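Local coordinates for cycloserine biosynthesis protein DcsG (Streptomyces lavendulae, PDB 6JIL), which closes O-ureido-D-serine into the antibiotic D-cycloserine at the expense of ATP, as a magnesium-dependent ATP-grasp ligase, at residues L85-L95 with M266-E274; C142-Y150 with M205-T216. All coordinates share one frame; numbering follows the deposited sequence.

In the fold
Both contacts touch the same ADP, yet they do not touch each other: their centres lie 19 Å apart and their nearest atoms about 5 Å apart. Along the chain, contact 2 falls wholly between the two segments of contact 1. Contact 1, near the centre of the molecule, brings helices 83-89 and 94-100 against strand 265-271, an outermost strand of the five-stranded antiparallel sheet. Contact 2 joins strand 148-151, at one edge of the four-stranded antiparallel sheet, to the long loop between strands 195-202 and 220-223 of the five-stranded one. The nucleotide is thus held between the two sheets, as in ATP-grasp enzymes, with the metals on the contact 1 side.

Contact 1 (L85-L95 with M266-E274); sequences LVRWALDKRYL and MVLEMELCE. With MG (magnesium ion), chain I; MG (magnesium ion), chain H; ADP (adenosine-5'-diphosphate), chain G.
Cys273 and Leu272, just past the metal-binding strand 265-271 of the ATP-grasp fold, pack against the last turn of helix 83-89. Cys273 SG stands anti to its backbone nitrogen (chi1 -178°), which places it beside Leu90 and close to both methyls of Val86. The closest apolar approach is Leu90 CD1 to Cys273 CB, 3.3 Å, while Ala89 CB lies on the same CB from the helix side. The Cys273 amide donates to a water that also donates to Glu274 OE1.

Leu272, the residue before, meets the helix with two parts of its side chain. Its CB takes Leu85 CD2 at 3.9 Å, the two leucines running nearly perpendicular, and its CD1 touches the rim of the Trp88 indole at CZ3, 4.0 Å away and close to the ring plane. One face of that indole is covered by Tyr94 CB, and its NE1 bonds to Asp97.

Tyr94 is the third large contributor. With chi1 at 57°, CG lies between the backbone N and the carbonyl carbon, and the ring reaches out to strand 265-271. There Tyr94 OH accepts an almost perfectly straight bond from Met270 N (2.9 Å, 179°). A water in the plane of the ring also pairs with the OH, at 2.6 Å; it accepts from Lys92 NZ and is hydrogen-bonded to Glu269 OE1. The tyrosine hydroxyl therefore ties the strand backbone to the water beside the metal ligand Glu269. Lys92, an ATP-binding residue, sends its bent chain onward so that NZ bonds ADP O2B at 2.9 Å. Glu269 grips one magnesium ion with both carboxylate oxygens, and Glu271 OE2 binds that ion too; Glu269 OE2 bridges to the second magnesium, lying 2.3 Å from the first ion and 2.2 Å from the other.

Contact 2 (C142-Y150 with M205-T216); sequences CYSKDVQRY and MLMPDGTVHVPT. With ADP (adenosine-5'-diphosphate), chain G.
Ser144 and Val147 meet the loop 205-216 where the packing is close and the nucleotide lies alongside. Ser144 OG, turned beside its own backbone nitrogen (chi1 -61°), donates to His213 O at 2.9 Å, lying in the carbonyl plane. The backbone N of the same residue bonds ADP O3B at 2.7 Å, so one serine holds the phosphate with its amide and the loop with its hydroxyl. Val147 CG1 meets Leu206 CD2 at 4.0 Å, the two side chains crossing at about a right angle, and both lean on the ribose; Met205 N adds a bond to ADP O2' at 3.2 Å. Arg149 belongs to this close part as well. Extended from CG to NE, it brings NH1 to Leu206 O at 2.9 Å, with the oxygen in the guanidinium plane but the bond well bent (139°). Glu133 and Asp182 hold NE and NH2 through salt bridges, and Tyr177 adds a cation-pi contact.

Cys142 to Lys145 form a type I' turn ahead of strand 148-151. Its place over the beta-phosphate is consistent with the loop that closes on the phosphates in ATP-grasp enzymes, and 205-216 is the loop packed beside it. Tyr143 reaches along that loop, where Pro215 CG approaches its ring obliquely, 3.6 Å from CE1.

Toward the rim the contact loosens. Tyr143 OH pairs with a water at 2.8 Å. At the other end Pro208 is exposed; its CA lies over one guanidinium face of Arg149, toward the rim, and its CG is 3.7 Å from Arg149 NH1.

Contact 1 (L85-L95 with M266-E274)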
loop_
_atom_site.group_PDB
_atom_site.type_symbol
_atom_site.label_atom_id
_atom_site.label_comp_id
_atom_site.label_asym_id
_atom_site.label_seq_id
_atom_site.Cartn_x
_atom_site.Cartn_y
_atom_site.Cartn_z
ATOM N N LEU A 85 -2.528 9.951 -9.083
ATOM C CA LEU A 85 -1.982 8.687 -8.584
ATOM C C LEU A 85 -2.011 8.662 -7.058
ATOM O O LEU A 85 -2.404 7.672 -6.454
ATOM C CB LEU A 85 -0.529 8.506 -9.046
ATOM C CG LEU A 85 0.062 7.097 -9.220
ATOM C CD1 LEU A 85 1.558 7.179 -9.017
ATOM C CD2 LEU A 85 -0.542 6.108 -8.246
ATOM N N VAL A 86 -1.586 9.753 -6.436
ATOM C CA VAL A 86 -1.564 9.830 -4.981
ATOM C C VAL A 86 -2.933 9.607 -4.340
ATOM O O VAL A 86 -3.074 8.752 -3.466
ATOM C CB VAL A 86 -0.996 11.192 -4.504
ATOM C CG1 VAL A 86 -1.122 11.320 -2.976
ATOM C CG2 VAL A 86 0.467 11.315 -4.928
ATOM N N ARG A 87 -3.941 10.364 -4.766
ATOM C CA ARG A 87 -5.278 10.221 -4.192
ATOM C C ARG A 87 -5.821 8.809 -4.379
ATOM O O ARG A 87 -6.462 8.249 -3.487
ATOM C CB ARG A 87 -6.269 11.201 -4.836
ATOM C CG ARG A 87 -5.876 12.663 -4.771
ATOM C CD ARG A 87 -7.010 13.564 -5.256
ATOM N NE ARG A 87 -6.492 14.792 -5.859
ATOM C CZ ARG A 87 -6.166 14.923 -7.147
ATOM N NH1 ARG A 87 -6.312 13.901 -7.983
ATOM N NH2 ARG A 87 -5.674 16.072 -7.597
ATOM N N TRP A 88 -5.562 8.249 -5.554
ATOM C CA TRP A 88 -6.034 6.917 -5.912
ATOM C C TRP A 88 -5.304 5.803 -5.151
ATOM O O TRP A 88 -5.929 4.834 -4.707
ATOM C CB TRP A 88 -5.859 6.710 -7.421
ATOM C CG TRP A 88 -6.551 5.497 -7.974
ATOM C CD1 TRP A 88 -7.890 5.340 -8.174
ATOM C CD2 TRP A 88 -5.941 4.265 -8.372
ATOM N NE1 TRP A 88 -8.153 4.091 -8.670
ATOM C CE2 TRP A 88 -6.976 3.407 -8.802
ATOM C CE3 TRP A 88 -4.622 3.802 -8.408
ATOM C CZ2 TRP A 88 -6.736 2.109 -9.261
ATOM C CZ3 TRP A 88 -4.381 2.505 -8.864
ATOM C CH2 TRP A 88 -5.439 1.676 -9.284
ATOM N N ALA A 89 -3.991 5.959 -4.991
ATOM C CA ALA A 89 -3.164 4.960 -4.328
ATOM C C ALA A 89 -3.322 4.915 -2.824
ATOM O O ALA A 89 -3.031 3.898 -2.209
ATOM C CB ALA A 89 -1.688 5.180 -4.685
ATOM N N LEU A 90 -3.777 6.009 -2.226
ATOM C CA LEU A 90 -3.954 6.052 -0.775
ATOM C C LEU A 90 -5.349 5.671 -0.306
ATOM O O LEU A 90 -5.754 6.029 0.800
ATOM C CB LEU A 90 -3.605 7.439 -0.233
ATOM C CG LEU A 90 -2.116 7.697 -0.015
ATOM C CD1 LEU A 90 -1.387 7.507 -1.311
ATOM C CD2 LEU A 90 -1.901 9.103 0.527
ATOM N N ASP A 91 -6.083 4.945 -1.142
ATOM C CA ASP A 91 -7.436 4.507 -0.795
ATOM C C ASP A 91 -7.687 3.137 -1.410
ATOM O O ASP A 91 -7.780 3.005 -2.629
ATOM C CB ASP A 91 -8.468 5.518 -1.299
ATOM C CG ASP A 91 -9.895 5.141 -0.926
ATOM O OD1 ASP A 91 -10.762 6.043 -0.934
ATOM O OD2 ASP A 91 -10.162 3.953 -0.639
ATOM N N LYS A 92 -7.797 2.124 -0.556
ATOM C CA LYS A 92 -7.993 0.752 -1.005
ATOM C C LYS A 92 -9.185 0.516 -1.922
ATOM O O LYS A 92 -9.418 -0.607 -2.368
ATOM C CB LYS A 92 -8.053 -0.189 0.198
ATOM C CG LYS A 92 -6.681 -0.463 0.816
ATOM C CD LYS A 92 -6.795 -1.364 2.041
ATOM C CE LYS A 92 -5.426 -1.797 2.550
ATOM N NZ LYS A 92 -4.562 -0.630 2.876
ATOM N N ARG A 93 -9.938 1.571 -2.210
ATOM C CA ARG A 93 -11.063 1.443 -3.120
ATOM C C ARG A 93 -10.525 1.147 -4.524
ATOM O O ARG A 93 -11.288 0.826 -5.435
ATOM C CB ARG A 93 -11.899 2.723 -3.116
ATOM C CG ARG A 93 -12.796 2.831 -1.896
ATOM C CD ARG A 93 -13.083 4.265 -1.539
ATOM N NE ARG A 93 -13.768 4.977 -2.607
ATOM C CZ ARG A 93 -13.860 6.301 -2.666
ATOM N NH1 ARG A 93 -13.303 7.039 -1.713
ATOM N NH2 ARG A 93 -14.496 6.883 -3.676
ATOM N N TYR A 94 -9.208 1.237 -4.693
ATOM C CA TYR A 94 -8.609 0.944 -5.990
ATOM C C TYR A 94 -8.789 -0.545 -6.320
ATOM O O TYR A 94 -8.640 -0.957 -7.471
ATOM C CB TYR A 94 -7.114 1.339 -6.010
ATOM C CG TYR A 94 -6.266 0.671 -4.942
ATOM C CD1 TYR A 94 -6.076 -0.715 -4.937
ATOM C CD2 TYR A 94 -5.712 1.411 -3.901
ATOM C CE1 TYR A 94 -5.369 -1.341 -3.917
ATOM C CE2 TYR A 94 -5.002 0.791 -2.872
ATOM C CZ TYR A 94 -4.840 -0.583 -2.882
ATOM O OH TYR A 94 -4.198 -1.213 -1.842
ATOM N N LEU A 95 -9.116 -1.355 -5.317
ATOM C CA LEU A 95 -9.319 -2.789 -5.550
ATOM C C LEU A 95 -10.494 -3.060 -6.493
ATOM O O LEU A 95 -10.530 -4.092 -7.157
ATOM C CB LEU A 95 -9.553 -3.539 -4.233
ATOM C CG LEU A 95 -8.367 -3.694 -3.275
ATOM C CD1 LEU A 95 -8.865 -4.302 -1.989
ATOM C CD2 LEU A 95 -7.276 -4.564 -3.896
HETATM N N MSE A 266 -4.235 -13.738 -5.707
HETATM C CA MSE A 266 -5.128 -12.588 -5.803
HETATM C C MSE A 266 -4.568 -11.424 -4.985
HETATM O O MSE A 266 -3.966 -11.617 -3.927
HETATM C CB MSE A 266 -6.556 -12.946 -5.351
HETATM C CG MSE A 266 -6.679 -13.673 -4.020
HETATM SE SE MSE A 266 -8.525 -14.236 -3.654
HETATM C CE MSE A 266 -8.598 -15.792 -4.796
ATOM N N VAL A 267 -4.752 -10.216 -5.498
ATOM C CA VAL A 267 -4.259 -9.027 -4.837
ATOM C C VAL A 267 -4.920 -8.802 -3.483
ATOM O O VAL A 267 -6.139 -8.889 -3.357
ATOM C CB VAL A 267 -4.490 -7.787 -5.718
ATOM C CG1 VAL A 267 -3.993 -6.539 -5.007
ATOM C CG2 VAL A 267 -3.780 -7.965 -7.054
ATOM N N LEU A 268 -4.092 -8.532 -2.474
ATOM C CA LEU A 268 -4.541 -8.255 -1.114
ATOM C C LEU A 268 -4.617 -6.738 -1.083
ATOM O O LEU A 268 -5.651 -6.155 -0.784
ATOM C CB LEU A 268 -3.488 -8.716 -0.106
ATOM C CG LEU A 268 -3.771 -8.789 1.402
ATOM C CD1 LEU A 268 -2.433 -8.716 2.133
ATOM C CD2 LEU A 268 -4.676 -7.681 1.864
ATOM N N GLU A 269 -3.483 -6.112 -1.382
ATOM C CA GLU A 269 -3.380 -4.665 -1.437
ATOM C C GLU A 269 -2.207 -4.323 -2.345
ATOM O O GLU A 269 -1.374 -5.177 -2.655
ATOM C CB GLU A 269 -3.171 -4.062 -0.044
ATOM C CG GLU A 269 -1.771 -4.206 0.525
ATOM C CD GLU A 269 -1.433 -3.077 1.483
ATOM O OE1 GLU A 269 -1.637 -1.908 1.099
ATOM O OE2 GLU A 269 -0.962 -3.352 2.605
HETATM N N MSE A 270 -2.151 -3.068 -2.769
HETATM C CA MSE A 270 -1.106 -2.600 -3.667
HETATM C C MSE A 270 -0.690 -1.195 -3.251
HETATM O O MSE A 270 -1.539 -0.358 -2.964
HETATM C CB MSE A 270 -1.646 -2.607 -5.097
HETATM C CG MSE A 270 -0.865 -1.789 -6.094
HETATM SE SE MSE A 270 -1.711 -1.823 -7.851
HETATM C CE MSE A 270 -0.292 -2.677 -8.829
ATOM N N GLU A 271 0.616 -0.946 -3.202
ATOM C CA GLU A 271 1.133 0.368 -2.810
ATOM C C GLU A 271 1.976 1.018 -3.901
ATOM O O GLU A 271 3.055 0.530 -4.258
ATOM C CB GLU A 271 1.933 0.248 -1.508
ATOM C CG GLU A 271 1.039 0.101 -0.285
ATOM C CD GLU A 271 1.806 -0.250 0.968
ATOM O OE1 GLU A 271 2.842 0.385 1.244
ATOM O OE2 GLU A 271 1.368 -1.163 1.684
ATOM N N LEU A 272 1.482 2.140 -4.410
ATOM C CA LEU A 272 2.149 2.852 -5.487
ATOM C C LEU A 272 2.647 4.239 -5.121
ATOM O O LEU A 272 3.463 4.820 -5.840
ATOM C CB LEU A 272 1.191 2.962 -6.666
ATOM C CG LEU A 272 0.494 1.638 -6.974
ATOM C CD1 LEU A 272 -0.473 1.830 -8.116
ATOM C CD2 LEU A 272 1.536 0.575 -7.305
ATOM N N CYS A 273 2.159 4.770 -4.007
ATOM C CA CYS A 273 2.543 6.106 -3.580
ATOM C C CYS A 273 3.770 6.125 -2.689
ATOM O O CYS A 273 4.794 6.678 -3.071
ATOM C CB CYS A 273 1.383 6.777 -2.857
ATOM S SG CYS A 273 1.755 8.449 -2.332
ATOM N N GLU A 274 3.653 5.533 -1.501
ATOM C CA GLU A 274 4.757 5.472 -0.544
ATOM C C GLU A 274 4.910 4.050 0.009
ATOM O O GLU A 274 4.715 3.807 1.197
ATOM C CB GLU A 274 4.503 6.456 0.600
ATOM C CG GLU A 274 3.046 6.587 1.013
ATOM C CD GLU A 274 2.386 5.250 1.294
ATOM O OE1 GLU A 274 2.162 4.478 0.335
ATOM O OE2 GLU A 274 2.096 4.965 2.475
HETATM MG MG MG I . -0.451 -1.174 2.956
HETATM MG MG MG H . -0.081 -4.993 3.857
HETATM P PB ADP G . -2.435 -2.590 5.431
HETATM O O1B ADP G . -1.179 -3.602 5.416
HETATM O O2B ADP G . -2.253 -1.526 4.352
HETATM O O3B ADP G . -2.506 -1.911 6.816
HETATM P PA ADP G . -3.695 -4.917 4.679
HETATM O O1A ADP G . -4.661 -5.182 3.615
HETATM O O2A ADP G . -2.246 -5.246 4.114
HETATM O O3A ADP G . -3.849 -3.356 5.134
HETATM O "O5'" ADP G . -4.068 -5.845 5.939
HETATM C "C5'" ADP G . -2.960 -5.901 6.838
HETATM C "C4'" ADP G . -2.707 -7.368 7.210
HETATM O "O4'" ADP G . -3.930 -7.977 7.681
HETATM C "C3'" ADP G . -2.242 -8.170 6.000
HETATM O "O3'" ADP G . -0.825 -8.148 5.865
HETATM C "C2'" ADP G . -2.801 -9.567 6.276
HETATM O "O2'" ADP G . -1.883 -10.366 7.031
HETATM C "C1'" ADP G . -4.109 -9.283 7.048
HETATM N N9 ADP G . -5.291 -9.287 6.140
HETATM C C8 ADP G . -6.011 -8.199 5.709
HETATM N N7 ADP G . -7.013 -8.575 4.971
HETATM C C5 ADP G . -7.014 -9.920 4.871
HETATM C C6 ADP G . -7.951 -10.881 4.401
HETATM N N6 ADP G . -9.075 -10.485 3.691
HETATM N N1 ADP G . -7.734 -12.181 4.674
HETATM C C2 ADP G . -6.674 -12.587 5.375
HETATM N N3 ADP G . -5.774 -11.724 5.842
HETATM C C4 ADP G . -5.899 -10.402 5.619
HETATM O O HOH W 1 0.344 3.780 -2.165
HETATM O O HOH W 2 -3.063 0.107 0.097
HETATM O O HOH W 3 0.500 -5.897 6.040
HETATM O O HOH W 4 0.640 -6.476 2.219
HETATM O O HOH W 5 -1.393 0.921 2.938
#

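Contact 2 (C142-Y150 with M205-T216)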
loop_
_atom_site.group_PDB
_atom_site.type_symbol
_atom_site.label_atom_id
_atom_site.label_comp_id
_atom_site.label_asym_id
_atom_site.label_seq_id
_atom_site.Cartn_x
_atom_site.Cartn_y
_atom_site.Cartn_z
ATOM N N CYS A 142 -2.518 1.877 6.619
ATOM C CA CYS A 142 -1.309 1.106 6.339
ATOM C C CYS A 142 -0.752 0.559 7.641
ATOM O O CYS A 142 -1.227 0.897 8.731
ATOM C CB CYS A 142 -0.231 1.970 5.661
ATOM S SG CYS A 142 0.555 3.245 6.712
ATOM N N TYR A 143 0.255 -0.295 7.516
ATOM C CA TYR A 143 0.915 -0.880 8.673
ATOM C C TYR A 143 -0.067 -1.516 9.658
ATOM O O TYR A 143 0.078 -1.374 10.871
ATOM C CB TYR A 143 1.738 0.209 9.361
ATOM C CG TYR A 143 2.990 -0.292 10.038
ATOM C CD1 TYR A 143 3.949 -1.012 9.327
ATOM C CD2 TYR A 143 3.228 -0.030 11.388
ATOM C CE1 TYR A 143 5.120 -1.466 9.949
ATOM C CE2 TYR A 143 4.385 -0.476 12.013
ATOM C CZ TYR A 143 5.327 -1.194 11.289
ATOM O OH TYR A 143 6.470 -1.633 11.915
ATOM N N SER A 144 -1.067 -2.213 9.126
ATOM C CA SER A 144 -2.077 -2.886 9.943
ATOM C C SER A 144 -2.992 -1.963 10.758
ATOM O O SER A 144 -3.719 -2.439 11.629
ATOM C CB SER A 144 -1.405 -3.878 10.897
ATOM O OG SER A 144 -0.696 -4.886 10.191
ATOM N N LYS A 145 -2.979 -0.659 10.487
ATOM C CA LYS A 145 -3.829 0.260 11.243
ATOM C C LYS A 145 -5.332 -0.051 11.194
ATOM O O LYS A 145 -5.922 -0.200 10.124
ATOM C CB LYS A 145 -3.619 1.700 10.784
ATOM C CG LYS A 145 -4.329 2.692 11.692
ATOM C CD LYS A 145 -4.176 4.124 11.234
ATOM C CE LYS A 145 -4.720 5.060 12.290
ATOM N NZ LYS A 145 -4.085 4.751 13.609
ATOM N N ASP A 146 -5.938 -0.126 12.373
ATOM C CA ASP A 146 -7.367 -0.406 12.535
ATOM C C ASP A 146 -7.875 -1.583 11.715
ATOM O O ASP A 146 -9.023 -1.586 11.266
ATOM C CB ASP A 146 -8.201 0.841 12.223
ATOM C CG ASP A 146 -7.913 1.986 13.183
ATOM O OD1 ASP A 146 -7.960 1.764 14.405
ATOM O OD2 ASP A 146 -7.644 3.113 12.720
ATOM N N VAL A 147 -7.019 -2.582 11.531
ATOM C CA VAL A 147 -7.391 -3.774 10.789
ATOM C C VAL A 147 -7.694 -4.859 11.807
ATOM O O VAL A 147 -6.919 -5.057 12.745
ATOM C CB VAL A 147 -6.249 -4.255 9.886
ATOM C CG1 VAL A 147 -6.647 -5.541 9.204
ATOM C CG2 VAL A 147 -5.910 -3.186 8.860
ATOM N N GLN A 148 -8.816 -5.554 11.634
ATOM C CA GLN A 148 -9.193 -6.608 12.570
ATOM C C GLN A 148 -9.881 -7.814 11.930
ATOM O O GLN A 148 -10.528 -7.713 10.884
ATOM C CB GLN A 148 -10.091 -6.042 13.683
ATOM C CG GLN A 148 -9.445 -4.936 14.511
ATOM C CD GLN A 148 -10.238 -4.576 15.764
ATOM O OE1 GLN A 148 -9.993 -3.543 16.396
ATOM N NE2 GLN A 148 -11.186 -5.433 16.133
ATOM N N ARG A 149 -9.740 -8.950 12.608
ATOM C CA ARG A 149 -10.295 -10.230 12.190
ATOM C C ARG A 149 -11.491 -10.593 13.074
ATOM O O ARG A 149 -11.446 -10.413 14.291
ATOM C CB ARG A 149 -9.195 -11.288 12.315
ATOM C CG ARG A 149 -9.580 -12.700 11.974
ATOM C CD ARG A 149 -8.376 -13.605 12.178
ATOM N NE ARG A 149 -8.634 -14.981 11.773
ATOM C CZ ARG A 149 -7.679 -15.878 11.562
ATOM N NH1 ARG A 149 -6.407 -15.542 11.720
ATOM N NH2 ARG A 149 -7.996 -17.103 11.175
ATOM N N TYR A 150 -12.559 -11.094 12.463
ATOM C CA TYR A 150 -13.756 -11.476 13.217
ATOM C C TYR A 150 -14.407 -12.767 12.732
ATOM O O TYR A 150 -14.405 -13.066 11.535
ATOM C CB TYR A 150 -14.841 -10.387 13.144
ATOM C CG TYR A 150 -14.436 -9.005 13.603
ATOM C CD1 TYR A 150 -13.832 -8.100 12.726
ATOM C CD2 TYR A 150 -14.679 -8.595 14.913
ATOM C CE1 TYR A 150 -13.478 -6.813 13.150
ATOM C CE2 TYR A 150 -14.336 -7.325 15.345
ATOM C CZ TYR A 150 -13.738 -6.437 14.466
ATOM O OH TYR A 150 -13.412 -5.181 14.916
HETATM N N MSE A 205 -0.764 -11.322 9.825
HETATM C CA MSE A 205 -0.758 -10.224 10.792
HETATM C C MSE A 205 -1.896 -10.318 11.806
HETATM O O MSE A 205 -1.775 -9.857 12.944
HETATM C CB MSE A 205 -0.858 -8.889 10.054
HETATM C CG MSE A 205 0.341 -8.562 9.178
HETATM SE SE MSE A 205 1.919 -8.134 10.216
HETATM C CE MSE A 205 3.028 -9.665 9.804
ATOM N N LEU A 206 -3.003 -10.909 11.380
ATOM C CA LEU A 206 -4.179 -11.059 12.224
ATOM C C LEU A 206 -4.213 -12.438 12.886
ATOM O O LEU A 206 -4.485 -13.445 12.229
ATOM C CB LEU A 206 -5.432 -10.855 11.370
ATOM C CG LEU A 206 -5.850 -9.439 10.944
ATOM C CD1 LEU A 206 -4.717 -8.440 11.128
ATOM C CD2 LEU A 206 -6.325 -9.483 9.511
HETATM N N MSE A 207 -3.943 -12.481 14.188
HETATM C CA MSE A 207 -3.942 -13.741 14.924
HETATM C C MSE A 207 -5.351 -14.188 15.291
HETATM O O MSE A 207 -6.227 -13.365 15.550
HETATM C CB MSE A 207 -3.114 -13.613 16.204
HETATM C CG MSE A 207 -1.640 -13.314 15.984
HETATM SE SE MSE A 207 -0.758 -14.513 14.737
HETATM C CE MSE A 207 -1.132 -16.204 15.602
ATOM N N PRO A 208 -5.588 -15.508 15.322
ATOM C CA PRO A 208 -6.908 -16.044 15.667
ATOM C C PRO A 208 -7.380 -15.560 17.041
ATOM O O PRO A 208 -8.574 -15.453 17.287
ATOM C CB PRO A 208 -6.684 -17.554 15.636
ATOM C CG PRO A 208 -5.599 -17.714 14.620
ATOM C CD PRO A 208 -4.657 -16.598 14.977
ATOM N N ASP A 209 -6.434 -15.259 17.926
ATOM C CA ASP A 209 -6.758 -14.804 19.276
ATOM C C ASP A 209 -7.008 -13.298 19.396
ATOM O O ASP A 209 -7.039 -12.762 20.504
ATOM C CB ASP A 209 -5.649 -15.208 20.256
ATOM C CG ASP A 209 -4.412 -14.335 20.136
ATOM O OD1 ASP A 209 -3.440 -14.567 20.888
ATOM O OD2 ASP A 209 -4.405 -13.412 19.296
ATOM N N GLY A 210 -7.168 -12.611 18.267
ATOM C CA GLY A 210 -7.430 -11.181 18.313
ATOM C C GLY A 210 -6.210 -10.286 18.183
ATOM O O GLY A 210 -6.329 -9.078 17.970
ATOM N N THR A 211 -5.026 -10.869 18.308
ATOM C CA THR A 211 -3.808 -10.085 18.194
ATOM C C THR A 211 -3.619 -9.581 16.767
ATOM O O THR A 211 -3.897 -10.289 15.798
ATOM C CB THR A 211 -2.580 -10.913 18.595
ATOM O OG1 THR A 211 -2.810 -11.512 19.879
ATOM C CG2 THR A 211 -1.343 -10.024 18.662
ATOM N N VAL A 212 -3.154 -8.344 16.650
ATOM C CA VAL A 212 -2.911 -7.744 15.350
ATOM C C VAL A 212 -1.447 -7.342 15.300
ATOM O O VAL A 212 -1.022 -6.436 16.007
ATOM C CB VAL A 212 -3.793 -6.501 15.139
ATOM C CG1 VAL A 212 -3.511 -5.877 13.772
ATOM C CG2 VAL A 212 -5.253 -6.888 15.259
ATOM N N HIS A 213 -0.667 -8.035 14.479
ATOM C CA HIS A 213 0.747 -7.722 14.363
ATOM C C HIS A 213 1.020 -6.603 13.381
ATOM O O HIS A 213 0.149 -6.182 12.621
ATOM C CB HIS A 213 1.548 -8.962 13.952
ATOM C CG HIS A 213 1.657 -9.986 15.036
ATOM N ND1 HIS A 213 1.197 -11.279 14.891
ATOM C CD2 HIS A 213 2.145 -9.897 16.297
ATOM C CE1 HIS A 213 1.396 -11.939 16.018
ATOM N NE2 HIS A 213 1.969 -11.125 16.886
ATOM N N VAL A 214 2.257 -6.135 13.421
ATOM C CA VAL A 214 2.735 -5.074 12.565
ATOM C C VAL A 214 3.935 -5.718 11.843
ATOM O O VAL A 214 4.780 -6.342 12.475
ATOM C CB VAL A 214 3.095 -3.846 13.456
ATOM C CG1 VAL A 214 4.582 -3.563 13.451
ATOM C CG2 VAL A 214 2.284 -2.658 13.015
ATOM N N PRO A 215 4.003 -5.592 10.504
ATOM C CA PRO A 215 5.069 -6.162 9.666
ATOM C C PRO A 215 6.513 -5.741 9.919
ATOM O O PRO A 215 7.126 -5.081 9.084
ATOM C CB PRO A 215 4.610 -5.810 8.258
ATOM C CG PRO A 215 3.984 -4.487 8.461
ATOM C CD PRO A 215 3.139 -4.716 9.695
ATOM N N THR A 216 7.056 -6.142 11.062
ATOM C CA THR A 216 8.435 -5.827 11.410
ATOM C C THR A 216 9.382 -6.779 10.666
ATOM O O THR A 216 8.942 -7.780 10.104
ATOM C CB THR A 216 8.648 -5.953 12.925
ATOM O OG1 THR A 216 7.971 -7.123 13.404
ATOM C CG2 THR A 216 8.104 -4.726 13.640
HETATM P PB ADP G . -2.435 -2.590 5.431
HETATM O O1B ADP G . -1.179 -3.602 5.416
HETATM O O2B ADP G . -2.253 -1.526 4.352
HETATM O O3B ADP G . -2.506 -1.911 6.816
HETATM P PA ADP G . -3.695 -4.917 4.679
HETATM O O1A ADP G . -4.661 -5.182 3.615
HETATM O O2A ADP G . -2.246 -5.246 4.114
HETATM O O3A ADP G . -3.849 -3.356 5.134
HETATM O "O5'" ADP G . -4.068 -5.845 5.939
HETATM C "C5'" ADP G . -2.960 -5.901 6.838
HETATM C "C4'" ADP G . -2.707 -7.368 7.210
HETATM O "O4'" ADP G . -3.930 -7.977 7.681
HETATM C "C3'" ADP G . -2.242 -8.170 6.000
HETATM O "O3'" ADP G . -0.825 -8.148 5.865
HETATM C "C2'" ADP G . -2.801 -9.567 6.276
HETATM O "O2'" ADP G . -1.883 -10.366 7.031
HETATM C "C1'" ADP G . -4.109 -9.283 7.048
HETATM N N9 ADP G . -5.291 -9.287 6.140
HETATM C C8 ADP G . -6.011 -8.199 5.709
HETATM N N7 ADP G . -7.013 -8.575 4.971
HETATM C C5 ADP G . -7.014 -9.920 4.871
HETATM C C6 ADP G . -7.951 -10.881 4.401
HETATM N N6 ADP G . -9.075 -10.485 3.691
HETATM N N1 ADP G . -7.734 -12.181 4.674
HETATM C C2 ADP G . -6.674 -12.587 5.375
HETATM N N3 ADP G . -5.774 -11.724 5.842
HETATM C C4 ADP G . -5.899 -10.402 5.619
HETATM O O HOH W 6 8.605 -2.268 10.262
HETATM O O HOH W 7 -9.493 -12.807 15.465
#